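PDB 4W78: hydratase ChsH1 from Mycobacterium tuberculosis, which hydrates the steroid enoyl-CoA 3-OPDC-CoA to 17-HOPC-CoA during breakdown of the cholesterol side chain, acting in complex with ChsH2. Local coordinates for residues D25-P30 with R111-G116; P30-W35 with V61-M66; K81-G86 with I121-G126; I98-T103 with I162-P167; N143-W148 with V155-W160. One frame throughout, in Å; residues are numbered along the deposited sequence.

Contact 1: D25-P30 with R111-G116; sequences DPVNQP and RYLLPG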
# COMPACT_ATOMS: atom_id res chain seq x y z
N ASP A 25 6.17 -9.73 -8.58
CA ASP A 25 5.39 -10.90 -8.15
C ASP A 25 4.57 -11.41 -9.32
O ASP A 25 4.21 -10.65 -10.21
CB ASP A 25 4.38 -10.51 -7.05
CG ASP A 25 4.96 -9.56 -6.02
OD1 ASP A 25 5.72 -10.02 -5.16
OD2 ASP A 25 4.66 -8.35 -6.08
N PRO A 26 4.23 -12.70 -9.30
CA PRO A 26 3.17 -13.16 -10.20
C PRO A 26 1.87 -12.46 -9.82
O PRO A 26 1.76 -11.96 -8.71
CB PRO A 26 3.05 -14.65 -9.86
CG PRO A 26 4.28 -14.99 -9.08
CD PRO A 26 4.67 -13.75 -8.36
N VAL A 27 0.91 -12.42 -10.74
CA VAL A 27 -0.45 -12.00 -10.39
C VAL A 27 -0.84 -12.78 -9.15
O VAL A 27 -0.58 -14.00 -9.06
CB VAL A 27 -1.41 -12.31 -11.55
CG1 VAL A 27 -2.87 -12.00 -11.16
CG2 VAL A 27 -0.99 -11.53 -12.80
N ASN A 28 -1.42 -12.11 -8.16
CA ASN A 28 -1.66 -12.77 -6.89
C ASN A 28 -2.86 -12.21 -6.14
O ASN A 28 -3.15 -11.01 -6.25
CB ASN A 28 -0.41 -12.71 -6.00
CG ASN A 28 -0.06 -11.32 -5.58
OD1 ASN A 28 -0.54 -10.84 -4.55
ND2 ASN A 28 0.80 -10.66 -6.35
N GLN A 29 -3.54 -13.08 -5.41
CA GLN A 29 -4.75 -12.71 -4.68
C GLN A 29 -4.55 -11.60 -3.62
O GLN A 29 -5.40 -10.72 -3.52
CB GLN A 29 -5.44 -13.94 -4.08
CG GLN A 29 -6.87 -13.64 -3.65
CD GLN A 29 -7.76 -13.34 -4.85
OE1 GLN A 29 -7.71 -14.08 -5.84
NE2 GLN A 29 -8.56 -12.26 -4.78
N PRO A 30 -3.46 -11.65 -2.82
CA PRO A 30 -3.31 -10.60 -1.80
C PRO A 30 -3.28 -9.20 -2.40
O PRO A 30 -3.94 -8.30 -1.86
CB PRO A 30 -1.97 -10.95 -1.11
CG PRO A 30 -1.91 -12.46 -1.25
CD PRO A 30 -2.44 -12.71 -2.65
N ARG A 111 -6.63 -10.46 -22.90
CA ARG A 111 -7.38 -11.42 -22.10
C ARG A 111 -7.22 -11.08 -20.63
O ARG A 111 -6.40 -10.22 -20.26
CB ARG A 111 -6.90 -12.86 -22.35
CG ARG A 111 -5.46 -13.15 -21.92
CD ARG A 111 -5.26 -14.66 -21.85
NE ARG A 111 -3.88 -15.05 -21.59
CZ ARG A 111 -3.37 -15.27 -20.39
NH1 ARG A 111 -4.10 -15.11 -19.29
NH2 ARG A 111 -2.09 -15.63 -20.27
N TYR A 112 -8.00 -11.76 -19.79
CA TYR A 112 -7.89 -11.63 -18.34
C TYR A 112 -6.77 -12.53 -17.83
O TYR A 112 -6.54 -13.63 -18.36
CB TYR A 112 -9.23 -12.01 -17.68
CG TYR A 112 -10.28 -10.92 -17.74
CD1 TYR A 112 -10.76 -10.44 -18.96
CD2 TYR A 112 -10.81 -10.38 -16.58
CE1 TYR A 112 -11.72 -9.44 -19.01
CE2 TYR A 112 -11.78 -9.40 -16.61
CZ TYR A 112 -12.22 -8.92 -17.83
OH TYR A 112 -13.17 -7.92 -17.86
N LEU A 113 -6.06 -12.06 -16.81
CA LEU A 113 -4.98 -12.84 -16.20
C LEU A 113 -5.42 -13.62 -14.96
O LEU A 113 -6.34 -13.20 -14.24
CB LEU A 113 -3.82 -11.92 -15.82
CG LEU A 113 -3.32 -11.03 -16.95
CD1 LEU A 113 -2.20 -10.15 -16.41
CD2 LEU A 113 -2.86 -11.87 -18.15
N LEU A 114 -4.75 -14.73 -14.71
CA LEU A 114 -5.04 -15.58 -13.56
C LEU A 114 -3.95 -15.46 -12.49
O LEU A 114 -2.78 -15.32 -12.83
CB LEU A 114 -5.13 -17.04 -14.01
CG LEU A 114 -6.16 -17.35 -15.09
CD1 LEU A 114 -5.87 -18.73 -15.69
CD2 LEU A 114 -7.55 -17.33 -14.47
N PRO A 115 -4.33 -15.51 -11.21
CA PRO A 115 -3.32 -15.63 -10.16
C PRO A 115 -2.30 -16.73 -10.48
O PRO A 115 -2.69 -17.82 -10.95
CB PRO A 115 -4.14 -15.99 -8.92
CG PRO A 115 -5.45 -15.28 -9.16
CD PRO A 115 -5.70 -15.39 -10.65
N GLY A 116 -1.03 -16.43 -10.28
CA GLY A 116 0.05 -17.35 -10.58
C GLY A 116 0.77 -17.01 -11.88
O GLY A 116 1.94 -17.38 -12.06
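Val27 lies against the loop Leu113-Leu114-Pro115, where the approach to helix 29-39 of this hotdog-clan domain meets the connection between strands 99-109 and 119-134. Its CG1 is anti to the backbone N (chi1 175°) and rests near Leu114 O and Pro115 CA, while CG2 turns to Leu113. The Val27 and Leu113 side chains cross at about a right angle, with Val27 CG2 and Leu113 CD1 4.0 Å apart. Val27 CB comes within 3.5 Å of Leu114 O. Pro115 and Gln29 run side by side and point the same way, Gln29 OE1 grazing Pro115 CG at 4.2 Å; the amide nitrogen of Gln29 donates to Tyr46 O. Pro26 CB covers the outer end, near Gly116 O. Asn28, the N-cap of the helix, has its CB directed away from the loop. Its OD1 receives Met31 N, and its ND2 gives a nearly straight 2.9 Å bond to Pro26 O, with that oxygen in the Asn28 amide plane, so both ends of the amide are held. The backbones are joined by Gly116 N, which donates to Val27 O over 2.8 Å, tilted 31° from the carbonyl plane; Pro115 CA adds a CH···O contact to that oxygen at 3.4 Å.

Contact 2: P30-W35 with V61-M66; sequences PMINNW and VAPPAM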
# COMPACT_ATOMS: atom_id res chain seq x y z
N PRO A 30 -3.46 -11.65 -2.82
CA PRO A 30 -3.31 -10.60 -1.80
C PRO A 30 -3.28 -9.20 -2.40
O PRO A 30 -3.94 -8.30 -1.86
CB PRO A 30 -1.97 -10.95 -1.11
CG PRO A 30 -1.91 -12.46 -1.25
CD PRO A 30 -2.44 -12.71 -2.65
N MET A 31 -2.59 -9.03 -3.52
CA MET A 31 -2.57 -7.71 -4.17
C MET A 31 -3.87 -7.37 -4.89
O MET A 31 -4.26 -6.21 -4.89
CB MET A 31 -1.38 -7.60 -5.11
CG MET A 31 -0.10 -7.50 -4.34
SD MET A 31 1.38 -7.40 -5.35
CE MET A 31 0.93 -6.12 -6.52
N ILE A 32 -4.57 -8.35 -5.46
CA ILE A 32 -5.90 -8.12 -5.98
C ILE A 32 -6.80 -7.64 -4.85
O ILE A 32 -7.56 -6.68 -5.02
CB ILE A 32 -6.49 -9.39 -6.61
CG1 ILE A 32 -5.71 -9.77 -7.88
CG2 ILE A 32 -7.99 -9.21 -6.91
CD1 ILE A 32 -6.12 -11.12 -8.44
N ASN A 33 -6.70 -8.31 -3.70
CA ASN A 33 -7.51 -7.93 -2.54
C ASN A 33 -7.25 -6.49 -2.12
O ASN A 33 -8.20 -5.74 -1.87
CB ASN A 33 -7.26 -8.87 -1.35
CG ASN A 33 -7.90 -10.25 -1.54
OD1 ASN A 33 -8.79 -10.43 -2.37
ND2 ASN A 33 -7.47 -11.22 -0.74
N ASN A 34 -5.98 -6.10 -2.04
CA ASN A 34 -5.66 -4.74 -1.62
C ASN A 34 -6.27 -3.74 -2.59
O ASN A 34 -6.78 -2.69 -2.18
CB ASN A 34 -4.14 -4.53 -1.55
CG ASN A 34 -3.49 -5.26 -0.38
OD1 ASN A 34 -4.15 -5.66 0.58
ND2 ASN A 34 -2.17 -5.41 -0.45
N TRP A 35 -6.21 -4.06 -3.87
CA TRP A 35 -6.66 -3.17 -4.94
C TRP A 35 -8.18 -3.07 -4.97
O TRP A 35 -8.72 -1.95 -4.95
CB TRP A 35 -6.08 -3.66 -6.27
CG TRP A 35 -6.21 -2.74 -7.45
CD1 TRP A 35 -5.25 -1.91 -7.95
CD2 TRP A 35 -7.34 -2.63 -8.33
NE1 TRP A 35 -5.72 -1.26 -9.09
CE2 TRP A 35 -7.00 -1.69 -9.33
CE3 TRP A 35 -8.59 -3.24 -8.37
CZ2 TRP A 35 -7.88 -1.35 -10.35
CZ3 TRP A 35 -9.48 -2.88 -9.39
CH2 TRP A 35 -9.12 -1.93 -10.35
N VAL A 61 -10.11 -14.11 -11.62
CA VAL A 61 -9.24 -13.39 -12.53
C VAL A 61 -8.82 -12.05 -11.92
O VAL A 61 -9.48 -11.53 -11.02
CB VAL A 61 -9.92 -13.14 -13.90
CG1 VAL A 61 -9.98 -14.43 -14.71
CG2 VAL A 61 -11.33 -12.56 -13.71
N ALA A 62 -7.70 -11.51 -12.40
CA ALA A 62 -7.28 -10.19 -11.98
C ALA A 62 -8.09 -9.11 -12.70
O ALA A 62 -8.44 -9.26 -13.86
CB ALA A 62 -5.78 -10.00 -12.29
N PRO A 63 -8.36 -7.99 -12.02
CA PRO A 63 -8.95 -6.85 -12.74
C PRO A 63 -8.04 -6.42 -13.89
O PRO A 63 -6.84 -6.28 -13.70
CB PRO A 63 -9.01 -5.75 -11.68
CG PRO A 63 -8.93 -6.45 -10.36
CD PRO A 63 -8.13 -7.71 -10.59
N PRO A 64 -8.61 -6.22 -15.10
CA PRO A 64 -7.76 -5.83 -16.23
C PRO A 64 -6.95 -4.57 -15.93
O PRO A 64 -5.77 -4.49 -16.29
CB PRO A 64 -8.77 -5.57 -17.34
CG PRO A 64 -9.89 -6.53 -17.02
CD PRO A 64 -9.98 -6.54 -15.51
N ALA A 65 -7.58 -3.62 -15.24
CA ALA A 65 -6.95 -2.33 -14.93
C ALA A 65 -5.78 -2.45 -13.95
O ALA A 65 -5.12 -1.45 -13.68
CB ALA A 65 -7.99 -1.35 -14.40
N MET A 66 -5.55 -3.64 -13.39
CA MET A 66 -4.34 -3.87 -12.60
C MET A 66 -3.08 -4.17 -13.41
O MET A 66 -2.00 -4.34 -12.82
CB MET A 66 -4.54 -5.02 -11.59
CG MET A 66 -5.38 -4.63 -10.38
SD MET A 66 -5.28 -5.88 -9.08
CE MET A 66 -3.68 -5.51 -8.36
O HOH W 1 -5.00 0.26 -11.37
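Trp35 lays its indole over the side chain of Met66, whose CG sits 3.4 Å from the centroid of the five-membered ring and only 5° off its normal, a CH-pi contact. The sulfur follows over the same ring in a Met-aromatic contact, with Met66 SD 4.0 Å from that centroid. The two side chains slide past each other in opposite directions. A bend about the CG-SD bond of Met66 (chi3 78°) places Met66 CE beside Trp35 CB and 3.6 Å from Met31 O.

The six-membered ring of the indole also meets Pro63 and Ala65. The Pro63 and Trp35 side chains likewise slide past each other in opposite directions, with Pro63 CB 3.7 Å from Trp35 CZ3, and Ala65 CB approaches Trp35 CZ2. At the ring edge a water lies in the indole plane, accepting from Trp35 NE1 at 2.8 Å and donating to Ala65 O. This bridge ties the ring nitrogen to the 3-10 turn 64-66.

One helical turn earlier, Ile32 extends CD1 to Ala62, 3.8 Å from Ala62 CA, and sets CG2 against Pro63 CD at 4.0 Å. Its side chain crosses that of Met66 at about a right angle.

All eight touching residues are buried. The contact packs helix 29-39 on the loop leading into helix 67-70, whose Val69 and Trp70 also meet Met31; Gly57 and Gln60 of the ChsH2 chain pack on Trp35 and Pro63, respectively, and Pro30 of the second ChsH1 subunit abuts Met31.

Contact 3: K81-G86 with I121-G126; sequences KDDPLG and ISAELG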
# COMPACT_ATOMS: atom_id res chain seq x y z
N LYS A 81 18.53 -0.23 -17.57
CA LYS A 81 19.46 0.54 -18.38
C LYS A 81 19.04 0.63 -19.84
O LYS A 81 19.61 1.40 -20.61
CB LYS A 81 20.88 -0.05 -18.29
CG LYS A 81 21.44 -0.08 -16.88
CD LYS A 81 22.88 -0.57 -16.85
CE LYS A 81 22.98 -2.05 -17.10
NZ LYS A 81 22.29 -2.79 -16.02
N ASP A 82 18.04 -0.15 -20.23
CA ASP A 82 17.56 -0.08 -21.61
C ASP A 82 16.19 0.54 -21.79
O ASP A 82 15.61 0.46 -22.88
CB ASP A 82 17.60 -1.44 -22.27
CG ASP A 82 16.73 -2.47 -21.60
OD1 ASP A 82 16.10 -2.20 -20.56
OD2 ASP A 82 16.70 -3.60 -22.15
N ASP A 83 15.67 1.15 -20.74
CA ASP A 83 14.39 1.83 -20.79
C ASP A 83 14.60 3.11 -21.59
O ASP A 83 15.46 3.93 -21.25
CB ASP A 83 13.95 2.12 -19.36
CG ASP A 83 12.64 2.87 -19.27
OD1 ASP A 83 11.98 3.08 -20.30
OD2 ASP A 83 12.26 3.23 -18.14
N PRO A 84 13.83 3.30 -22.67
CA PRO A 84 14.09 4.49 -23.48
C PRO A 84 13.64 5.79 -22.81
O PRO A 84 14.04 6.85 -23.29
CB PRO A 84 13.27 4.23 -24.76
CG PRO A 84 12.19 3.30 -24.31
CD PRO A 84 12.85 2.41 -23.29
N LEU A 85 12.85 5.71 -21.74
CA LEU A 85 12.31 6.91 -21.11
C LEU A 85 13.38 7.71 -20.37
O LEU A 85 13.37 8.93 -20.40
CB LEU A 85 11.13 6.58 -20.19
CG LEU A 85 10.32 7.77 -19.66
CD1 LEU A 85 9.92 8.72 -20.79
CD2 LEU A 85 9.08 7.26 -18.95
N GLY A 86 14.30 7.00 -19.72
CA GLY A 86 15.42 7.65 -19.05
C GLY A 86 16.16 8.66 -19.92
O GLY A 86 16.26 9.84 -19.56
N ILE A 121 7.19 -6.68 -18.81
CA ILE A 121 6.88 -5.43 -19.50
C ILE A 121 8.03 -5.03 -20.42
O ILE A 121 9.20 -5.20 -20.07
CB ILE A 121 6.60 -4.29 -18.48
CG1 ILE A 121 6.17 -3.00 -19.19
CG2 ILE A 121 7.81 -4.06 -17.56
CD1 ILE A 121 5.77 -1.88 -18.21
N SER A 122 7.69 -4.47 -21.58
CA SER A 122 8.67 -3.94 -22.54
C SER A 122 8.16 -2.61 -23.03
O SER A 122 6.95 -2.45 -23.25
CB SER A 122 8.82 -4.91 -23.71
OG SER A 122 9.70 -4.40 -24.70
N ALA A 123 9.06 -1.64 -23.19
CA ALA A 123 8.66 -0.29 -23.59
C ALA A 123 9.39 0.14 -24.85
O ALA A 123 10.58 -0.10 -25.01
CB ALA A 123 8.95 0.70 -22.47
N GLU A 124 8.66 0.79 -25.76
CA GLU A 124 9.19 1.28 -27.02
C GLU A 124 8.80 2.74 -27.15
O GLU A 124 7.67 3.10 -26.81
CB GLU A 124 8.58 0.48 -28.19
CG GLU A 124 9.12 0.85 -29.55
CD GLU A 124 8.18 0.46 -30.67
OE1 GLU A 124 7.02 0.90 -30.61
OE2 GLU A 124 8.59 -0.28 -31.59
N LEU A 125 9.71 3.58 -27.61
CA LEU A 125 9.41 4.98 -27.87
C LEU A 125 8.61 5.10 -29.18
O LEU A 125 8.93 4.46 -30.18
CB LEU A 125 10.72 5.78 -27.93
CG LEU A 125 10.76 7.30 -27.99
CD1 LEU A 125 10.05 7.89 -26.79
CD2 LEU A 125 12.20 7.76 -28.01
N GLY A 126 7.54 5.90 -29.13
CA GLY A 126 6.76 6.21 -30.32
C GLY A 126 6.98 7.65 -30.75
O GLY A 126 8.10 8.15 -30.69
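Pro84 sets its ring on strand 121-126, resting on the backbone from Ala123 O to Leu125 N. Its CG and CD each lie 3.8 Å from Ala123 O, and Pro84 CG is 4.1 Å from Leu125 N. Two side chains on the strand complete the seat: Ala123 CB lies 4.3 Å from Pro84 CD, and Leu125 CB lies 4.4 Å from Pro84 CB. Both point toward the proline from the same side of the strand, whereas the intervening Glu124 points away. The contact is van der Waals in kind, made to backbone atoms as much as to side chains.

The next shell fixes the turn that carries the proline. Asp83 OD1 accepts from Leu85 N in a capping bond of 3.1 Å, which is nearly straight at hydrogen (170°) and meets the oxygen from above the carboxylate plane. Arg79 forms a salt bridge to the other carboxylate oxygen, Asp83 OD2. Farther out, Ile12 of helix 3-13 touches both Pro84 and Leu125, while Ile146 of the adjoining strand packs on Ala123.

Here a capped turn brings the start of helix 85-94 onto the antiparallel sheet, consistent with the hotdog fold, in which a long helix is wrapped by a curved sheet.

Contact 4: I98-T103 with I162-P167; sequences IGVVAT and ILKFKP
Phe165 has CG between its backbone N and carbonyl carbon (chi1 62°), on the side of the facing strand, and its ring lies over Gly99. Gly99 CA lies over the ring centre, 3.8 Å from the centroid, in a CH-pi contact. Phe165 CE1 closes to 3.3 Å from Val100 N, and the ring occupies the place where a side chain at Gly99 would stand. On the sheet face shared with Val100 and Ile162, Lys164 curls back through bends at chi2 and chi3 (-77° and -71°); its CD packs 3.7 Å from Val100 CG2, and NZ makes a weak 3.5 Å bond to Gly99 O besides its salt bridge to Asp93.

The strands are antiparallel, with Gly99-Phe165 and Val101-Leu163 as the hydrogen-bonded pairs; Leu163 N to Val101 O is 2.8 Å. Ile98 and Gly99 both face Phe165, a classic beta bulge ending the regular pairing. Past it, Ile98 crosses Pro167 at about a right angle, with CG1 3.6 Å from Pro167 CD.

Strand 99-109 is the outermost of this chain's sheet, and strand 153-165 separates it from strand 139-150. Ile89 of helix 85-94 covers Ile162 and Lys164, while Thr103 forms backbone hydrogen bonds with the ChsH2 chain.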
# COMPACT_ATOMS: atom_id res chain seq x y z
N ILE A 98 11.66 21.10 -18.15
CA ILE A 98 11.76 20.36 -16.89
C ILE A 98 10.42 19.92 -16.31
O ILE A 98 10.37 19.03 -15.46
CB ILE A 98 12.55 21.17 -15.83
CG1 ILE A 98 11.94 22.57 -15.67
CG2 ILE A 98 14.00 21.26 -16.23
CD1 ILE A 98 12.71 23.48 -14.73
N GLY A 99 9.34 20.53 -16.79
CA GLY A 99 8.01 20.14 -16.35
C GLY A 99 7.55 18.88 -17.04
O GLY A 99 8.02 18.57 -18.14
N VAL A 100 6.64 18.15 -16.40
CA VAL A 100 6.06 16.96 -17.02
C VAL A 100 4.62 16.74 -16.55
O VAL A 100 4.28 17.01 -15.40
CB VAL A 100 6.93 15.69 -16.78
CG1 VAL A 100 6.94 15.30 -15.31
CG2 VAL A 100 6.45 14.53 -17.64
N VAL A 101 3.78 16.28 -17.46
CA VAL A 101 2.42 15.87 -17.13
C VAL A 101 2.03 14.74 -18.06
O VAL A 101 2.40 14.74 -19.24
CB VAL A 101 1.40 17.05 -17.23
CG1 VAL A 101 1.30 17.59 -18.65
CG2 VAL A 101 0.03 16.64 -16.71
N ALA A 102 1.32 13.74 -17.55
CA ALA A 102 0.76 12.73 -18.43
C ALA A 102 -0.55 13.26 -19.01
O ALA A 102 -1.36 13.87 -18.30
CB ALA A 102 0.54 11.42 -17.68
N THR A 103 -0.76 13.06 -20.31
CA THR A 103 -1.93 13.62 -20.97
C THR A 103 -2.96 12.56 -21.39
O THR A 103 -4.17 12.81 -21.33
CB THR A 103 -1.55 14.46 -22.20
OG1 THR A 103 -0.92 13.61 -23.17
CG2 THR A 103 -0.59 15.58 -21.81
N ILE A 162 3.00 11.70 -22.69
CA ILE A 162 3.33 12.74 -21.74
C ILE A 162 3.74 14.01 -22.47
O ILE A 162 4.08 13.98 -23.66
CB ILE A 162 4.47 12.33 -20.78
CG1 ILE A 162 5.79 12.19 -21.55
CG2 ILE A 162 4.12 11.05 -20.05
CD1 ILE A 162 7.03 11.97 -20.65
N LEU A 163 3.69 15.11 -21.73
CA LEU A 163 4.15 16.40 -22.22
C LEU A 163 5.29 16.88 -21.33
O LEU A 163 5.13 16.98 -20.11
CB LEU A 163 2.99 17.41 -22.16
CG LEU A 163 3.36 18.87 -22.41
CD1 LEU A 163 3.84 19.10 -23.84
CD2 LEU A 163 2.17 19.76 -22.08
N LYS A 164 6.45 17.12 -21.93
CA LYS A 164 7.55 17.79 -21.23
C LYS A 164 7.53 19.25 -21.64
O LYS A 164 7.59 19.57 -22.83
CB LYS A 164 8.89 17.17 -21.61
CG LYS A 164 9.07 15.74 -21.13
CD LYS A 164 9.38 15.71 -19.65
CE LYS A 164 10.78 16.23 -19.38
NZ LYS A 164 10.90 16.67 -17.96
N PHE A 165 7.46 20.15 -20.66
CA PHE A 165 7.21 21.54 -20.98
C PHE A 165 8.12 22.47 -20.18
O PHE A 165 8.66 22.08 -19.14
CB PHE A 165 5.73 21.89 -20.73
CG PHE A 165 5.29 21.74 -19.29
CD1 PHE A 165 4.82 20.53 -18.82
CD2 PHE A 165 5.34 22.82 -18.42
CE1 PHE A 165 4.42 20.39 -17.50
CE2 PHE A 165 4.94 22.68 -17.10
CZ PHE A 165 4.48 21.47 -16.64
N LYS A 166 8.26 23.70 -20.68
CA LYS A 166 8.96 24.76 -19.97
C LYS A 166 7.98 25.44 -19.02
O LYS A 166 6.98 26.00 -19.46
CB LYS A 166 9.49 25.79 -20.96
CG LYS A 166 10.78 25.40 -21.67
CD LYS A 166 11.22 26.50 -22.61
CE LYS A 166 12.69 26.37 -22.96
NZ LYS A 166 13.00 25.02 -23.50
N PRO A 167 8.26 25.39 -17.71
CA PRO A 167 7.41 26.05 -16.71
C PRO A 167 7.42 27.56 -16.90
O PRO A 167 8.28 28.08 -17.60
CB PRO A 167 8.07 25.67 -15.39
CG PRO A 167 8.82 24.40 -15.69
CD PRO A 167 9.35 24.63 -17.08

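Contact 5: N143-W148 with V155-W160; sequences NQHIVW and VAEMNW
Met158 reaches across the pair of strands in a beta hairpin to both Ile146 and Trp148, whose own side chains touch; its CB, SD and CE sit at the CZ3-CH2 rim of the indole, and its methyl also meets the isoleucine. Met158 CB lies 3.7 Å from Trp148 CZ3, and SD stands at the ring edge in a Met-aromatic contact. The bend at chi3 (72°) takes Met158 CE to 3.5 Å from Ile146 CG1, tighter than usual for two carbons. Ile146 and Met158 lie side by side, pointing the same way, and Ile146 CG2 rests on one face of the Trp148 indole, 3.6 Å above its plane. Nearer the backbone of Trp148, Ala156 CB lies 3.8 Å from Trp148 CE3.

The opposite face is more polar. The His145 ring spreads across toward Glu157 and Asn159, turned 67° from the carboxylate plane of the former; His145 NE2 and Glu157 OE1 are 2.9 Å apart. Val147 CG2 lies over one face of the imidazole, offset toward its rim, and Met158 O lies at its edge.

Three hydrogen-bonded backbone pairs, Gln144-Trp160, Ile146-Met158 and Trp148-Ala156, set this alternation. Near the turn Val155 and Ala156 both face Trp148, a classic beta bulge: Trp148 O receives Val155 N at 2.8 Å and Ala156 N weakly at 3.4 Å.

The hairpin occupies the middle of the sheet, flanked by strands 119-134 and 99-109. Gln68 of helix 67-70 touches both Trp148 and Met158, Thr71 accepts from the indole nitrogen, and Ile52 of the ChsH2 chain packs on Trp160.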
# COMPACT_ATOMS: atom_id res chain seq x y z
N ASN A 143 5.29 9.91 -26.88
CA ASN A 143 4.50 8.69 -26.81
C ASN A 143 5.35 7.46 -26.59
O ASN A 143 6.50 7.38 -27.07
CB ASN A 143 3.72 8.50 -28.11
CG ASN A 143 2.68 9.57 -28.32
OD1 ASN A 143 1.53 9.42 -27.92
ND2 ASN A 143 3.08 10.68 -28.93
N GLN A 144 4.81 6.51 -25.85
CA GLN A 144 5.45 5.20 -25.67
C GLN A 144 4.45 4.10 -25.94
O GLN A 144 3.26 4.24 -25.60
CB GLN A 144 5.97 5.05 -24.25
CG GLN A 144 7.21 5.84 -23.91
CD GLN A 144 7.65 5.56 -22.49
OE1 GLN A 144 7.23 6.24 -21.55
NE2 GLN A 144 8.47 4.54 -22.32
N HIS A 145 4.90 2.99 -26.53
CA HIS A 145 4.09 1.79 -26.65
C HIS A 145 4.64 0.75 -25.69
O HIS A 145 5.80 0.32 -25.81
CB HIS A 145 4.08 1.24 -28.08
CG HIS A 145 3.11 0.10 -28.29
ND1 HIS A 145 3.29 -0.85 -29.25
CD2 HIS A 145 1.96 -0.23 -27.66
CE1 HIS A 145 2.30 -1.73 -29.23
NE2 HIS A 145 1.48 -1.37 -28.27
N ILE A 146 3.83 0.38 -24.71
CA ILE A 146 4.19 -0.60 -23.70
C ILE A 146 3.47 -1.89 -24.03
O ILE A 146 2.28 -1.86 -24.37
CB ILE A 146 3.66 -0.13 -22.34
CG1 ILE A 146 4.15 1.27 -21.99
CG2 ILE A 146 3.92 -1.17 -21.23
CD1 ILE A 146 5.57 1.52 -22.22
N VAL A 147 4.16 -3.01 -23.92
CA VAL A 147 3.53 -4.31 -24.12
C VAL A 147 3.82 -5.21 -22.91
O VAL A 147 4.96 -5.28 -22.44
CB VAL A 147 4.00 -4.99 -25.41
CG1 VAL A 147 3.35 -6.35 -25.59
CG2 VAL A 147 3.71 -4.10 -26.64
N TRP A 148 2.78 -5.87 -22.40
CA TRP A 148 2.94 -6.87 -21.36
C TRP A 148 2.76 -8.26 -21.93
O TRP A 148 1.86 -8.49 -22.76
CB TRP A 148 1.93 -6.68 -20.22
CG TRP A 148 2.15 -5.45 -19.37
CD1 TRP A 148 2.94 -5.36 -18.26
CD2 TRP A 148 1.57 -4.16 -19.56
NE1 TRP A 148 2.87 -4.09 -17.73
CE2 TRP A 148 2.02 -3.34 -18.51
CE3 TRP A 148 0.67 -3.63 -20.50
CZ2 TRP A 148 1.64 -2.00 -18.38
CZ3 TRP A 148 0.27 -2.30 -20.36
CH2 TRP A 148 0.76 -1.50 -19.32
N VAL A 155 -0.35 -10.05 -23.63
CA VAL A 155 -1.61 -10.07 -22.88
C VAL A 155 -2.24 -8.69 -22.70
O VAL A 155 -3.43 -8.60 -22.40
CB VAL A 155 -1.45 -10.73 -21.49
CG1 VAL A 155 -1.06 -12.21 -21.65
CG2 VAL A 155 -0.43 -10.00 -20.63
N ALA A 156 -1.46 -7.64 -22.87
CA ALA A 156 -2.00 -6.28 -22.76
C ALA A 156 -1.03 -5.31 -23.41
O ALA A 156 0.14 -5.63 -23.62
CB ALA A 156 -2.22 -5.89 -21.31
N GLU A 157 -1.51 -4.11 -23.70
CA GLU A 157 -0.63 -3.09 -24.24
C GLU A 157 -1.14 -1.71 -23.86
O GLU A 157 -2.29 -1.56 -23.43
CB GLU A 157 -0.41 -3.23 -25.75
CG GLU A 157 -1.57 -3.08 -26.67
CD GLU A 157 -1.09 -3.04 -28.12
OE1 GLU A 157 -1.33 -2.04 -28.82
OE2 GLU A 157 -0.41 -3.99 -28.55
N MET A 158 -0.26 -0.73 -23.95
CA MET A 158 -0.62 0.63 -23.57
C MET A 158 0.07 1.63 -24.47
O MET A 158 1.23 1.46 -24.82
CB MET A 158 -0.20 0.87 -22.12
CG MET A 158 -0.34 2.29 -21.66
SD MET A 158 -0.09 2.41 -19.89
CE MET A 158 1.65 2.15 -19.73
N ASN A 159 -0.68 2.65 -24.87
CA ASN A 159 -0.11 3.83 -25.48
C ASN A 159 -0.15 4.91 -24.41
O ASN A 159 -1.24 5.22 -23.89
CB ASN A 159 -0.92 4.22 -26.71
CG ASN A 159 -0.95 3.13 -27.77
OD1 ASN A 159 0.08 2.54 -28.11
ND2 ASN A 159 -2.14 2.85 -28.30
N TRP A 160 1.02 5.44 -24.05
CA TRP A 160 1.19 6.38 -22.94
C TRP A 160 1.73 7.67 -23.52
O TRP A 160 2.71 7.64 -24.25
CB TRP A 160 2.24 5.80 -21.98
CG TRP A 160 2.37 6.53 -20.69
CD1 TRP A 160 3.34 7.41 -20.32
CD2 TRP A 160 1.49 6.41 -19.60
NE1 TRP A 160 3.10 7.86 -19.04
CE2 TRP A 160 1.96 7.25 -18.58
CE3 TRP A 160 0.34 5.66 -19.39
CZ2 TRP A 160 1.31 7.35 -17.35
CZ3 TRP A 160 -0.28 5.74 -18.24
CH2 TRP A 160 0.18 6.59 -17.20
O HOH W 2 1.83 5.25 -28.21

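Contacts 1 and 2 form one cluster, their centres 8 Å apart; they share Pro30, and Leu113 O lies 2.8 Å from Ala62 N, a probable hydrogen bond between their loops. Contact 2 is nested within the chain loop closed by contact 1, and both meet the second ChsH1 subunit. The other three reach the sheet. Contact 5 borders contact 3, centres 11 Å apart, through adjoining strands, and continues into contact 4 along strand 153-165, with centres 20 Å apart. Packing of Leu113 and Arg111 on Val155 links contact 1 to contact 5. Contacts 1 and 4 lie about 33 Å apart between centres, on opposite sides of the chain's centre.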